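Local coordinates for SPCC18.06c protein (Schizosaccharomyces pombe, PDB 2P51), which removes poly(A) tails from mRNA as the catalytic, metal-dependent 3'-exoribonuclease subunit of the CCR4-NOT deadenylation complex, at residues 78-83 against 176-181; 94-99 against 251-256; 202-207 against 259-264; 219-224 against 229-234. All coordinates share one frame; numbering follows the deposited sequence.

Contact 1 (78-83 against 176-181); sequences ANVDSL and LLKAMT
Two helices of the DEDD nuclease fold are joined here by Lys-178 of helix 170-181, which stretches across to the carboxyl end of helix 69-82, where the backbone carbonyls of Val-80, Asp-81 and Leu-83 gather. The lysine leaves its helix with CG anti to the backbone N (chi1 168°) and stays extended to its tip, spanning the gap without a kink. Its aliphatic part runs alongside Val-80: the two side chains pass in opposite directions, with Val-80 CG1 4.0 Å from Lys-178 CD. The ammonium end then meets the carbonyl of the same residue, Lys-178 NZ donating to Val-80 O at 2.8 Å and almost in line with the C=O bond (168°). Leu-83 O, which accepts a hydrogen bond from the hydroxyl of Tyr-175, stands 3.0 Å from NZ of Lys-178. Carbonyls at a helix carboxyl end carry partial negative charge, which probably favours the positive ammonium group at this place. A methionine in place of Lys-178 would probably leave Val-80 O without its donor and remove the charge that faces these carbonyls. Val-80 also packs on Tyr-171, Ala-174 and Tyr-175, and its side chain is about 8 Å, at the nearest atoms, from that of Asp-172, a magnesium ligand on helix 170-181. The carboxylate of Asp-81 is turned to another partner, the backbone N of Leu-185. A water accepts from Lys-178 NZ at 2.7 Å and is weakly bound to Asp-81 O.

Contact 2 (94-99 against 251-256); sequences DEEGNA and EIRSRY
One backbone oxygen, Glu-95 O, takes both end nitrogens of the Arg-253 guanidinium, an end-on grip that is less usual than the pairing of two nitrogens with two oxygens. NH2 of Arg-253 lies 2.9 Å from Glu-95 O and NH1 of Arg-253 3.0 Å from the same atom. The oxygen sits at the edge of the guanidinium, in its plane, but because it is shared neither bond is straight, the N-H...O angles being 143° and 137°. NH2 also forms a salt bridge with the Glu-96 carboxylate, OE1 of Glu-96 being 3.1 Å from NH2 of Arg-253. Here the flat groups do not lie together: the Glu-96 and Arg-253 side chains meet at about a right angle, with their planes 56° apart. Glu-96 starts away from the helix and folds back at chi2 to bring its acid to the arginine. Arg-253 itself is extended through chi2 and bent at chi3, while its aliphatic part touches Ile-261. Glu-95 OE1 remains 4.5 Å from Arg-253 NH1, where a diffuse attraction is likely at most.

The loop that offers these acceptors is braced from within. Asp-94 OD1 receives Glu-96 N at 2.9 Å and Asn-98 N at 2.8 Å, from opposite faces of the carboxylate, and Asp-94 OD2 uses its syn lone pair for Asn-98 ND2. The bond to Glu-96 N makes an Asx turn, superposed on the type I beta turn from Asp-94 to Gly-97, in the connection between antiparallel neighbouring strands 87-93 and 105-109, reached from helix 238-257 by one long arginine side chain.

Contact 3 (202-207 against 259-264); sequences KNYDIK and GSIDSR
Asp-262 OD1 is gripped twice by Arg-264, once by its backbone and once by its side chain, in the loop whose Ile-261 packs on Tyr-204. Arg-264 N reaches Asp-262 OD1 at 2.9 Å, closing an Asx turn. Arg-264 NE comes to the same oxygen on its syn side in a nearly straight bond, while Arg-264 NH2 takes Asp-262 OD2 at 2.8 Å. This side-on grip, together with the Asx turn, probably fixes the shape of the loop just after Ile-261.

The link to strand 203-205 is apolar. CG2 of Ile-261, anti to the backbone N, is the branch turned to the tyrosine; it meets Tyr-204 CE1 at 3.4 Å and Tyr-204 CZ at 3.7 Å, coming at the ring obliquely. The two side chains run alongside one another, pointing opposite ways, and Ile-261 CB also lies 4.1 Å from Tyr-204 OH. A serine in place of Tyr-204 would probably open a gap beside Ile-261 CG2 and leave that branch without its aromatic neighbour. The ring is further lined by Thr-163 and Ile-165 of the adjacent strand and by Leu-266, whereas Ile-261 rests on Phe-249 and Arg-253 of helix 238-257.

Beyond the tyrosine the chain passes directly into helix 206-213, with Asp-205 as its N-cap. The whole arrangement is the packing of the loop after helix 238-257 on the outermost strand of the mixed sheet in this RNase H-like fold.

Contact 4 (219-224 against 229-234); sequences GLQDIA and IHRIGP
Arg-231 sets out from CB toward helix 220-226, where Gln-221 awaits it. With CG anti to the backbone N (chi1 180°) its chain is carried straight to CD, which lies 4.0 Å from Gln-221 OE1, and there it bends at chi3 to present the side of the guanidinium. NE donates to Gln-221 OE1 at 2.8 Å, and NH2 donates to the same Gln-221 OE1 at 2.9 Å, so one amide oxygen lies between two nitrogens at the guanidinium edge, in its plane. The amide and guanidinium planes are 41° apart. At the tip, NH1 turns to the carboxylate of Asp-241 in a salt bridge and also binds Ser-240 OG. Leu-244 touches both Arg-231 and Gln-221.

Gln-221, bent at chi2 to bring its amide across, is itself held: its NE2 binds Asp-225 OD1 one turn further along the helix. Nearer the end of the helix the chain turns back on it, as Ile-229 N donates to Ala-224 O at 2.9 Å and Ala-224 CB lies 3.7 Å from Ile-229 O.

Asp-241 is a ligand of magnesium in the crystal, together with Asp-51 and Glu-53. Since Gln-221 is a neutral acceptor, it can fix the rotation of the guanidinium without neutralising it; the positive charge is thus probably left to act on Asp-241, with Arg-231 as a second-shell residue positioning a metal-binding carboxylate.

How the contacts relate
Along the chain contact 1 crosses contact 2, while contact 3 opens after contact 1 has closed, and contact 4 is nested inside the loops closed by contacts 2 and 3. Contacts 2 and 3 are near neighbours, their centres 11 Å apart, and meet where helix 238-257 runs on into segment 259-264. Contact 4 touches contact 2 through Glu-251 and Ile-229. Contact 1 stands apart, its centre 30 Å from that of contact 2, on the opposite side of the chain's centre. Contacts 1 and 4 are nearer the metals: helix 170-181 of contact 1 supplies Asp-172, and helix 238-257, which carries one segment of contact 2 and packs against contacts 3 and 4, supplies Asp-241.

Contact 1 (78-83 against 176-181)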
loop_
_atom_site.group_PDB
_atom_site.type_symbol
_atom_site.label_atom_id
_atom_site.label_comp_id
_atom_site.label_asym_id
_atom_site.label_seq_id
_atom_site.Cartn_x
_atom_site.Cartn_y
_atom_site.Cartn_z
ATOM N N ALA A 78 3.687 -9.156 14.732
ATOM C CA ALA A 78 2.665 -9.873 15.485
ATOM C C ALA A 78 1.313 -9.661 14.839
ATOM O O ALA A 78 0.515 -10.590 14.710
ATOM C CB ALA A 78 2.652 -9.422 16.946
ATOM N N ASN A 79 1.007 -8.431 14.460
ATOM C CA ASN A 79 -0.354 -8.157 13.954
ATOM C C ASN A 79 -0.516 -8.522 12.489
ATOM O O ASN A 79 -1.537 -9.117 12.117
ATOM C CB ASN A 79 -0.721 -6.667 14.203
ATOM C CG ASN A 79 -0.987 -6.458 15.694
ATOM O OD1 ASN A 79 -2.112 -6.684 16.129
ATOM N ND2 ASN A 79 -0.001 -6.054 16.480
ATOM N N VAL A 80 0.484 -8.188 11.663
ATOM C CA VAL A 80 0.350 -8.503 10.232
ATOM C C VAL A 80 0.292 -9.999 10.050
ATOM O O VAL A 80 -0.490 -10.490 9.210
ATOM C CB VAL A 80 1.486 -7.876 9.405
ATOM C CG1 VAL A 80 1.398 -8.351 7.972
ATOM C CG2 VAL A 80 1.438 -6.349 9.432
ATOM N N ASP A 81 1.102 -10.743 10.810
ATOM C CA ASP A 81 1.044 -12.199 10.624
ATOM C C ASP A 81 -0.360 -12.755 10.940
ATOM O O ASP A 81 -0.725 -13.753 10.328
ATOM C CB ASP A 81 1.993 -12.926 11.561
ATOM C CG ASP A 81 3.424 -13.030 11.088
ATOM O OD1 ASP A 81 3.767 -12.712 9.933
ATOM O OD2 ASP A 81 4.239 -13.468 11.943
ATOM N N SER A 82 -1.067 -12.120 11.894
ATOM C CA SER A 82 -2.276 -12.691 12.443
ATOM C C SER A 82 -3.602 -12.213 11.865
ATOM O O SER A 82 -4.619 -12.899 11.981
ATOM C CB SER A 82 -2.304 -12.394 13.971
ATOM O OG SER A 82 -1.407 -13.366 14.536
ATOM N N LEU A 83 -3.566 -11.046 11.246
ATOM C CA LEU A 83 -4.780 -10.384 10.806
ATOM C C LEU A 83 -4.795 -10.328 9.290
ATOM O O LEU A 83 -3.781 -9.961 8.670
ATOM C CB LEU A 83 -4.874 -8.953 11.344
ATOM C CG LEU A 83 -4.898 -8.814 12.887
ATOM C CD1 LEU A 83 -5.061 -7.331 13.274
ATOM C CD2 LEU A 83 -6.010 -9.656 13.482
ATOM N N LEU A 176 1.991 -6.844 1.769
ATOM C CA LEU A 176 2.269 -7.326 0.422
ATOM C C LEU A 176 3.315 -8.435 0.499
ATOM O O LEU A 176 3.214 -9.440 -0.233
ATOM C CB LEU A 176 2.727 -6.239 -0.564
ATOM C CG LEU A 176 1.557 -5.601 -1.355
ATOM C CD1 LEU A 176 0.692 -4.765 -0.417
ATOM C CD2 LEU A 176 2.087 -4.810 -2.535
ATOM N N LEU A 177 4.304 -8.248 1.413
ATOM C CA LEU A 177 5.272 -9.383 1.477
ATOM C C LEU A 177 4.633 -10.639 2.001
ATOM O O LEU A 177 4.918 -11.759 1.521
ATOM C CB LEU A 177 6.496 -8.982 2.320
ATOM C CG LEU A 177 7.685 -9.950 2.292
ATOM C CD1 LEU A 177 8.414 -9.867 0.944
ATOM C CD2 LEU A 177 8.659 -9.691 3.435
ATOM N N LYS A 178 3.764 -10.530 2.985
ATOM C CA LYS A 178 3.005 -11.679 3.507
ATOM C C LYS A 178 2.214 -12.357 2.397
ATOM O O LYS A 178 2.153 -13.573 2.232
ATOM C CB LYS A 178 2.070 -11.218 4.636
ATOM C CG LYS A 178 1.033 -12.226 5.064
ATOM C CD LYS A 178 0.118 -11.672 6.164
ATOM C CE LYS A 178 -0.908 -12.747 6.604
ATOM N NZ LYS A 178 -1.955 -12.081 7.477
ATOM N N ALA A 179 1.540 -11.580 1.551
ATOM C CA ALA A 179 0.764 -12.144 0.466
ATOM C C ALA A 179 1.694 -12.894 -0.481
ATOM O O ALA A 179 1.435 -14.053 -0.859
ATOM C CB ALA A 179 0.028 -11.056 -0.287
ATOM N N MET A 180 2.803 -12.272 -0.879
ATOM C CA MET A 180 3.644 -12.963 -1.863
ATOM C C MET A 180 4.335 -14.195 -1.303
ATOM O O MET A 180 4.572 -15.127 -2.065
ATOM C CB MET A 180 4.689 -11.969 -2.398
ATOM C CG MET A 180 4.014 -10.971 -3.336
ATOM S SD MET A 180 5.221 -9.852 -4.094
ATOM C CE MET A 180 5.892 -9.061 -2.637
ATOM N N THR A 181 4.678 -14.209 -0.007
ATOM C CA THR A 181 5.498 -15.311 0.511
ATOM C C THR A 181 4.698 -16.410 1.201
ATOM O O THR A 181 5.184 -17.543 1.302
ATOM C CB THR A 181 6.554 -14.799 1.520
ATOM O OG1 THR A 181 5.910 -14.177 2.641
ATOM C CG2 THR A 181 7.462 -13.732 0.907
HETATM O O HOH W 1 -3.523 -14.166 8.332
#

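Contact 2 (94-99 against 251-256)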
loop_
_atom_site.group_PDB
_atom_site.type_symbol
_atom_site.label_atom_id
_atom_site.label_comp_id
_atom_site.label_asym_id
_atom_site.label_seq_id
_atom_site.Cartn_x
_atom_site.Cartn_y
_atom_site.Cartn_z
ATOM N N ASP A 94 2.833 7.458 -14.932
ATOM C CA ASP A 94 4.130 7.557 -15.652
ATOM C C ASP A 94 5.089 8.397 -14.819
ATOM O O ASP A 94 4.798 8.840 -13.689
ATOM C CB ASP A 94 3.953 8.074 -17.083
ATOM C CG ASP A 94 3.606 9.539 -17.186
ATOM O OD1 ASP A 94 3.592 10.312 -16.201
ATOM O OD2 ASP A 94 3.296 9.973 -18.312
ATOM N N GLU A 95 6.283 8.637 -15.360
ATOM C CA GLU A 95 7.319 9.292 -14.564
ATOM C C GLU A 95 7.097 10.784 -14.377
ATOM O O GLU A 95 7.889 11.453 -13.655
ATOM C CB GLU A 95 8.639 9.043 -15.301
ATOM C CG GLU A 95 9.039 7.574 -15.304
ATOM C CD GLU A 95 9.749 7.128 -14.041
ATOM O OE1 GLU A 95 9.800 7.910 -13.040
ATOM O OE2 GLU A 95 10.272 5.981 -14.075
ATOM N N GLU A 96 6.045 11.295 -15.029
ATOM C CA GLU A 96 5.728 12.723 -14.788
ATOM C C GLU A 96 4.349 12.853 -14.153
ATOM O O GLU A 96 3.801 13.959 -14.143
ATOM C CB GLU A 96 5.899 13.482 -16.076
ATOM C CG GLU A 96 7.364 13.800 -16.385
ATOM C CD GLU A 96 8.153 14.631 -15.393
ATOM O OE1 GLU A 96 7.630 15.407 -14.561
ATOM O OE2 GLU A 96 9.412 14.527 -15.446
ATOM N N GLY A 97 3.848 11.761 -13.576
ATOM C CA GLY A 97 2.637 11.815 -12.759
ATOM C C GLY A 97 1.331 11.637 -13.502
ATOM O O GLY A 97 0.252 11.774 -12.915
ATOM N N ASN A 98 1.395 11.315 -14.798
ATOM C CA ASN A 98 0.121 11.126 -15.503
ATOM C C ASN A 98 -0.394 9.711 -15.256
ATOM O O ASN A 98 0.367 8.741 -15.391
ATOM C CB ASN A 98 0.301 11.325 -16.995
ATOM C CG ASN A 98 0.920 12.675 -17.316
ATOM O OD1 ASN A 98 0.288 13.716 -17.089
ATOM N ND2 ASN A 98 2.129 12.677 -17.845
ATOM N N ALA A 99 -1.679 9.569 -14.930
ATOM C CA ALA A 99 -2.293 8.267 -14.802
ATOM C C ALA A 99 -2.736 7.731 -16.156
ATOM O O ALA A 99 -3.098 8.535 -17.020
ATOM C CB ALA A 99 -3.558 8.416 -13.927
ATOM N N GLU A 251 3.754 16.002 -6.472
ATOM C CA GLU A 251 3.775 17.433 -6.091
ATOM C C GLU A 251 4.964 17.715 -5.187
ATOM O O GLU A 251 5.599 18.779 -5.345
ATOM C CB GLU A 251 2.453 17.816 -5.401
ATOM C CG GLU A 251 2.332 19.301 -5.113
ATOM C CD GLU A 251 2.371 20.218 -6.317
ATOM O OE1 GLU A 251 2.136 19.693 -7.432
ATOM O OE2 GLU A 251 2.630 21.439 -6.149
ATOM N N ILE A 252 5.295 16.858 -4.240
ATOM C CA ILE A 252 6.461 17.020 -3.364
ATOM C C ILE A 252 7.739 16.989 -4.183
ATOM O O ILE A 252 8.689 17.769 -3.998
ATOM C CB ILE A 252 6.412 15.852 -2.321
ATOM C CG1 ILE A 252 5.348 16.122 -1.241
ATOM C CG2 ILE A 252 7.767 15.489 -1.785
ATOM C CD1 ILE A 252 5.216 14.752 -0.482
ATOM N N ARG A 253 7.793 16.048 -5.169
ATOM C CA ARG A 253 8.969 15.958 -6.028
ATOM C C ARG A 253 9.166 17.274 -6.766
ATOM O O ARG A 253 10.279 17.790 -6.897
ATOM C CB ARG A 253 8.788 14.841 -7.053
ATOM C CG ARG A 253 10.088 14.520 -7.780
ATOM C CD ARG A 253 9.868 13.360 -8.759
ATOM N NE ARG A 253 9.119 13.886 -9.904
ATOM C CZ ARG A 253 8.937 13.178 -11.025
ATOM N NH1 ARG A 253 9.412 11.925 -11.149
ATOM N NH2 ARG A 253 8.252 13.769 -11.995
ATOM N N SER A 254 8.074 17.849 -7.281
ATOM C CA SER A 254 8.186 19.139 -7.978
ATOM C C SER A 254 8.547 20.295 -7.069
ATOM O O SER A 254 9.411 21.112 -7.409
ATOM C CB SER A 254 6.819 19.415 -8.631
ATOM O OG SER A 254 6.871 20.664 -9.284
ATOM N N ARG A 255 7.875 20.387 -5.911
ATOM C CA ARG A 255 8.081 21.555 -5.059
ATOM C C ARG A 255 9.411 21.496 -4.300
ATOM O O ARG A 255 9.970 22.589 -4.183
ATOM C CB ARG A 255 6.969 21.693 -4.033
ATOM C CG ARG A 255 5.604 22.034 -4.637
ATOM C CD ARG A 255 4.721 22.689 -3.589
ATOM N NE ARG A 255 3.334 22.790 -4.012
ATOM C CZ ARG A 255 2.417 23.565 -3.436
ATOM N NH1 ARG A 255 2.778 24.323 -2.397
ATOM N NH2 ARG A 255 1.186 23.551 -3.925
ATOM N N TYR A 256 9.866 20.363 -3.793
ATOM C CA TYR A 256 11.008 20.375 -2.868
ATOM C C TYR A 256 12.234 19.721 -3.462
ATOM O O TYR A 256 13.304 19.822 -2.835
ATOM C CB TYR A 256 10.634 19.737 -1.493
ATOM C CG TYR A 256 9.302 20.336 -1.051
ATOM C CD1 TYR A 256 9.145 21.715 -0.944
ATOM C CD2 TYR A 256 8.235 19.513 -0.762
ATOM C CE1 TYR A 256 7.974 22.335 -0.550
ATOM C CE2 TYR A 256 7.040 20.110 -0.384
ATOM C CZ TYR A 256 6.896 21.487 -0.268
ATOM O OH TYR A 256 5.662 21.992 0.089
#

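Contact 3 (202-207 against 259-264)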
loop_
_atom_site.group_PDB
_atom_site.type_symbol
_atom_site.label_atom_id
_atom_site.label_comp_id
_atom_site.label_asym_id
_atom_site.label_seq_id
_atom_site.Cartn_x
_atom_site.Cartn_y
_atom_site.Cartn_z
ATOM N N LYS A 202 13.182 -0.421 -5.767
ATOM C CA LYS A 202 13.182 1.046 -5.824
ATOM C C LYS A 202 11.890 1.554 -5.215
ATOM O O LYS A 202 10.829 1.436 -5.851
ATOM C CB LYS A 202 13.312 1.488 -7.278
ATOM C CG LYS A 202 13.211 2.995 -7.493
ATOM C CD LYS A 202 13.657 3.416 -8.896
ATOM C CE LYS A 202 13.770 4.920 -8.941
ATOM N NZ LYS A 202 12.773 5.649 -9.741
ATOM N N ASN A 203 11.979 2.074 -4.003
ATOM C CA ASN A 203 10.727 2.527 -3.359
ATOM C C ASN A 203 11.025 3.801 -2.573
ATOM O O ASN A 203 12.185 4.063 -2.172
ATOM C CB ASN A 203 10.140 1.383 -2.542
ATOM C CG ASN A 203 10.938 0.952 -1.348
ATOM O OD1 ASN A 203 10.997 1.690 -0.350
ATOM N ND2 ASN A 203 11.572 -0.208 -1.306
ATOM N N TYR A 204 9.967 4.573 -2.384
ATOM C CA TYR A 204 10.016 5.788 -1.550
ATOM C C TYR A 204 8.843 5.769 -0.567
ATOM O O TYR A 204 7.735 5.364 -1.000
ATOM C CB TYR A 204 9.943 7.077 -2.375
ATOM C CG TYR A 204 11.106 7.269 -3.328
ATOM C CD1 TYR A 204 12.346 7.697 -2.864
ATOM C CD2 TYR A 204 10.945 7.028 -4.674
ATOM C CE1 TYR A 204 13.413 7.876 -3.724
ATOM C CE2 TYR A 204 12.005 7.205 -5.534
ATOM C CZ TYR A 204 13.228 7.625 -5.067
ATOM O OH TYR A 204 14.275 7.790 -5.972
ATOM N N ASP A 205 9.120 6.180 0.651
ATOM C CA ASP A 205 8.075 6.333 1.665
ATOM C C ASP A 205 7.878 7.831 1.867
ATOM O O ASP A 205 8.771 8.483 2.429
ATOM C CB ASP A 205 8.463 5.608 2.954
ATOM C CG ASP A 205 7.385 5.684 4.019
ATOM O OD1 ASP A 205 6.543 6.641 3.992
ATOM O OD2 ASP A 205 7.346 4.817 4.919
ATOM N N ILE A 206 6.747 8.360 1.432
ATOM C CA ILE A 206 6.503 9.815 1.518
ATOM C C ILE A 206 6.529 10.285 2.976
ATOM O O ILE A 206 6.872 11.444 3.202
ATOM C CB ILE A 206 5.154 10.162 0.861
ATOM C CG1 ILE A 206 5.177 9.913 -0.649
ATOM C CG2 ILE A 206 4.684 11.590 1.164
ATOM C CD1 ILE A 206 3.779 10.031 -1.271
ATOM N N LYS A 207 6.141 9.424 3.928
ATOM C CA LYS A 207 6.213 9.841 5.332
ATOM C C LYS A 207 7.658 10.020 5.784
ATOM O O LYS A 207 8.004 10.950 6.540
ATOM C CB LYS A 207 5.566 8.808 6.266
ATOM C CG LYS A 207 5.572 9.233 7.749
ATOM C CD LYS A 207 4.509 10.230 8.113
ATOM C CE LYS A 207 4.661 10.620 9.601
ATOM N NZ LYS A 207 3.812 11.824 9.855
ATOM N N GLY A 259 11.926 18.445 -9.307
ATOM C CA GLY A 259 11.689 17.449 -10.341
ATOM C C GLY A 259 12.466 16.158 -10.219
ATOM O O GLY A 259 12.135 15.243 -10.995
ATOM N N SER A 260 13.449 16.031 -9.341
ATOM C CA SER A 260 14.364 14.886 -9.291
ATOM C C SER A 260 14.496 14.415 -7.861
ATOM O O SER A 260 15.154 15.152 -7.090
ATOM C CB SER A 260 15.694 15.359 -9.880
ATOM O OG SER A 260 16.679 14.386 -10.142
ATOM N N ILE A 261 13.921 13.300 -7.430
ATOM C CA ILE A 261 14.000 12.966 -5.994
ATOM C C ILE A 261 15.428 12.663 -5.564
ATOM O O ILE A 261 16.213 12.038 -6.278
ATOM C CB ILE A 261 13.122 11.753 -5.634
ATOM C CG1 ILE A 261 11.613 11.999 -5.724
ATOM C CG2 ILE A 261 13.389 11.227 -4.224
ATOM C CD1 ILE A 261 11.056 12.708 -4.502
ATOM N N ASP A 262 15.850 13.071 -4.392
ATOM C CA ASP A 262 17.173 12.835 -3.834
ATOM C C ASP A 262 17.357 11.362 -3.545
ATOM O O ASP A 262 16.521 10.718 -2.877
ATOM C CB ASP A 262 17.281 13.686 -2.565
ATOM C CG ASP A 262 18.652 13.751 -1.932
ATOM O OD1 ASP A 262 19.076 12.694 -1.437
ATOM O OD2 ASP A 262 19.339 14.817 -1.936
ATOM N N SER A 263 18.425 10.772 -3.982
ATOM C CA SER A 263 18.655 9.316 -3.948
ATOM C C SER A 263 18.826 8.872 -2.520
ATOM O O SER A 263 18.627 7.662 -2.249
ATOM C CB SER A 263 19.882 8.975 -4.802
ATOM O OG SER A 263 21.081 9.385 -4.110
ATOM N N ARG A 264 19.103 9.752 -1.565
ATOM C CA ARG A 264 19.222 9.338 -0.155
ATOM C C ARG A 264 17.901 8.911 0.445
ATOM O O ARG A 264 17.742 8.389 1.547
ATOM C CB ARG A 264 19.837 10.461 0.705
ATOM C CG ARG A 264 21.286 10.724 0.271
ATOM C CD ARG A 264 21.907 11.925 0.954
ATOM N NE ARG A 264 21.341 13.142 0.369
ATOM C CZ ARG A 264 21.774 14.361 0.684
ATOM N NH1 ARG A 264 22.763 14.488 1.563
ATOM N NH2 ARG A 264 21.210 15.405 0.113
#

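Contact 4 (219-224 against 229-234)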
loop_
_atom_site.group_PDB
_atom_site.type_symbol
_atom_site.label_atom_id
_atom_site.label_comp_id
_atom_site.label_asym_id
_atom_site.label_seq_id
_atom_site.Cartn_x
_atom_site.Cartn_y
_atom_site.Cartn_z
ATOM N N GLY A 219 -0.102 14.094 8.294
ATOM C CA GLY A 219 -0.591 12.882 7.649
ATOM C C GLY A 219 -0.947 13.014 6.192
ATOM O O GLY A 219 -0.937 14.116 5.644
ATOM N N LEU A 220 -1.264 11.906 5.515
ATOM C CA LEU A 220 -1.518 11.948 4.090
ATOM C C LEU A 220 -2.589 12.953 3.709
ATOM O O LEU A 220 -2.425 13.797 2.823
ATOM C CB LEU A 220 -1.958 10.525 3.668
ATOM C CG LEU A 220 -2.093 10.334 2.169
ATOM C CD1 LEU A 220 -0.737 10.361 1.452
ATOM C CD2 LEU A 220 -2.784 9.007 1.842
ATOM N N GLN A 221 -3.752 12.882 4.366
ATOM C CA GLN A 221 -4.828 13.795 3.958
ATOM C C GLN A 221 -4.505 15.252 4.276
ATOM O O GLN A 221 -4.858 16.153 3.501
ATOM C CB GLN A 221 -6.127 13.335 4.618
ATOM C CG GLN A 221 -7.309 14.201 4.192
ATOM C CD GLN A 221 -7.641 14.035 2.725
ATOM O OE1 GLN A 221 -7.778 12.880 2.289
ATOM N NE2 GLN A 221 -7.737 15.108 1.961
ATOM N N ASP A 222 -3.846 15.493 5.438
ATOM C CA ASP A 222 -3.504 16.857 5.775
ATOM C C ASP A 222 -2.490 17.411 4.776
ATOM O O ASP A 222 -2.567 18.596 4.436
ATOM C CB ASP A 222 -2.909 16.950 7.185
ATOM C CG ASP A 222 -3.924 16.635 8.254
ATOM O OD1 ASP A 222 -5.129 16.864 8.050
ATOM O OD2 ASP A 222 -3.552 16.150 9.335
ATOM N N ILE A 223 -1.522 16.627 4.276
ATOM C CA ILE A 223 -0.643 17.124 3.242
ATOM C C ILE A 223 -1.410 17.450 1.974
ATOM O O ILE A 223 -1.197 18.522 1.370
ATOM C CB ILE A 223 0.425 16.084 2.899
ATOM C CG1 ILE A 223 1.398 15.865 4.046
ATOM C CG2 ILE A 223 1.181 16.523 1.644
ATOM C CD1 ILE A 223 2.183 14.571 3.941
ATOM N N ALA A 224 -2.281 16.541 1.555
ATOM C CA ALA A 224 -3.057 16.848 0.375
ATOM C C ALA A 224 -3.847 18.123 0.601
ATOM O O ALA A 224 -3.870 18.929 -0.324
ATOM C CB ALA A 224 -4.056 15.751 0.045
ATOM N N ILE A 229 -4.335 19.397 -3.139
ATOM C CA ILE A 229 -4.546 18.249 -4.019
ATOM C C ILE A 229 -5.875 17.576 -3.709
ATOM O O ILE A 229 -6.178 17.217 -2.578
ATOM C CB ILE A 229 -3.396 17.253 -3.863
ATOM C CG1 ILE A 229 -2.056 17.856 -4.344
ATOM C CG2 ILE A 229 -3.754 15.927 -4.522
ATOM C CD1 ILE A 229 -0.852 17.130 -3.779
ATOM N N HIS A 230 -6.718 17.403 -4.714
ATOM C CA HIS A 230 -8.049 16.858 -4.389
ATOM C C HIS A 230 -8.031 15.343 -4.410
ATOM O O HIS A 230 -7.418 14.707 -5.257
ATOM C CB HIS A 230 -9.069 17.425 -5.371
ATOM C CG HIS A 230 -10.366 16.725 -5.557
ATOM N ND1 HIS A 230 -11.460 16.931 -4.730
ATOM C CD2 HIS A 230 -10.805 15.820 -6.478
ATOM C CE1 HIS A 230 -12.488 16.186 -5.125
ATOM N NE2 HIS A 230 -12.114 15.494 -6.193
ATOM N N ARG A 231 -8.761 14.790 -3.448
ATOM C CA ARG A 231 -9.009 13.383 -3.380
ATOM C C ARG A 231 -10.151 12.971 -4.305
ATOM O O ARG A 231 -11.233 13.552 -4.340
ATOM C CB ARG A 231 -9.381 12.983 -1.936
ATOM C CG ARG A 231 -9.653 11.468 -1.842
ATOM C CD ARG A 231 -10.092 11.114 -0.447
ATOM N NE ARG A 231 -9.027 11.027 0.563
ATOM C CZ ARG A 231 -8.214 10.005 0.751
ATOM N NH1 ARG A 231 -8.260 8.899 -0.006
ATOM N NH2 ARG A 231 -7.321 10.108 1.728
ATOM N N ILE A 232 -9.906 11.923 -5.075
ATOM C CA ILE A 232 -10.939 11.277 -5.846
ATOM C C ILE A 232 -11.314 10.023 -5.073
ATOM O O ILE A 232 -10.408 9.245 -4.750
ATOM C CB ILE A 232 -10.429 10.924 -7.265
ATOM C CG1 ILE A 232 -10.127 12.139 -8.145
ATOM C CG2 ILE A 232 -11.400 9.970 -7.969
ATOM C CD1 ILE A 232 -9.920 11.915 -9.619
ATOM N N GLY A 233 -12.567 9.737 -4.742
ATOM C CA GLY A 233 -12.895 8.482 -4.065
ATOM C C GLY A 233 -12.897 8.728 -2.567
ATOM O O GLY A 233 -12.601 9.806 -2.029
ATOM N N PRO A 234 -13.301 7.639 -1.890
ATOM C CA PRO A 234 -13.484 7.657 -0.440
ATOM C C PRO A 234 -12.191 7.579 0.377
ATOM O O PRO A 234 -11.381 6.688 0.159
ATOM C CB PRO A 234 -14.343 6.405 -0.191
ATOM C CG PRO A 234 -14.102 5.512 -1.368
ATOM C CD PRO A 234 -13.685 6.363 -2.533
#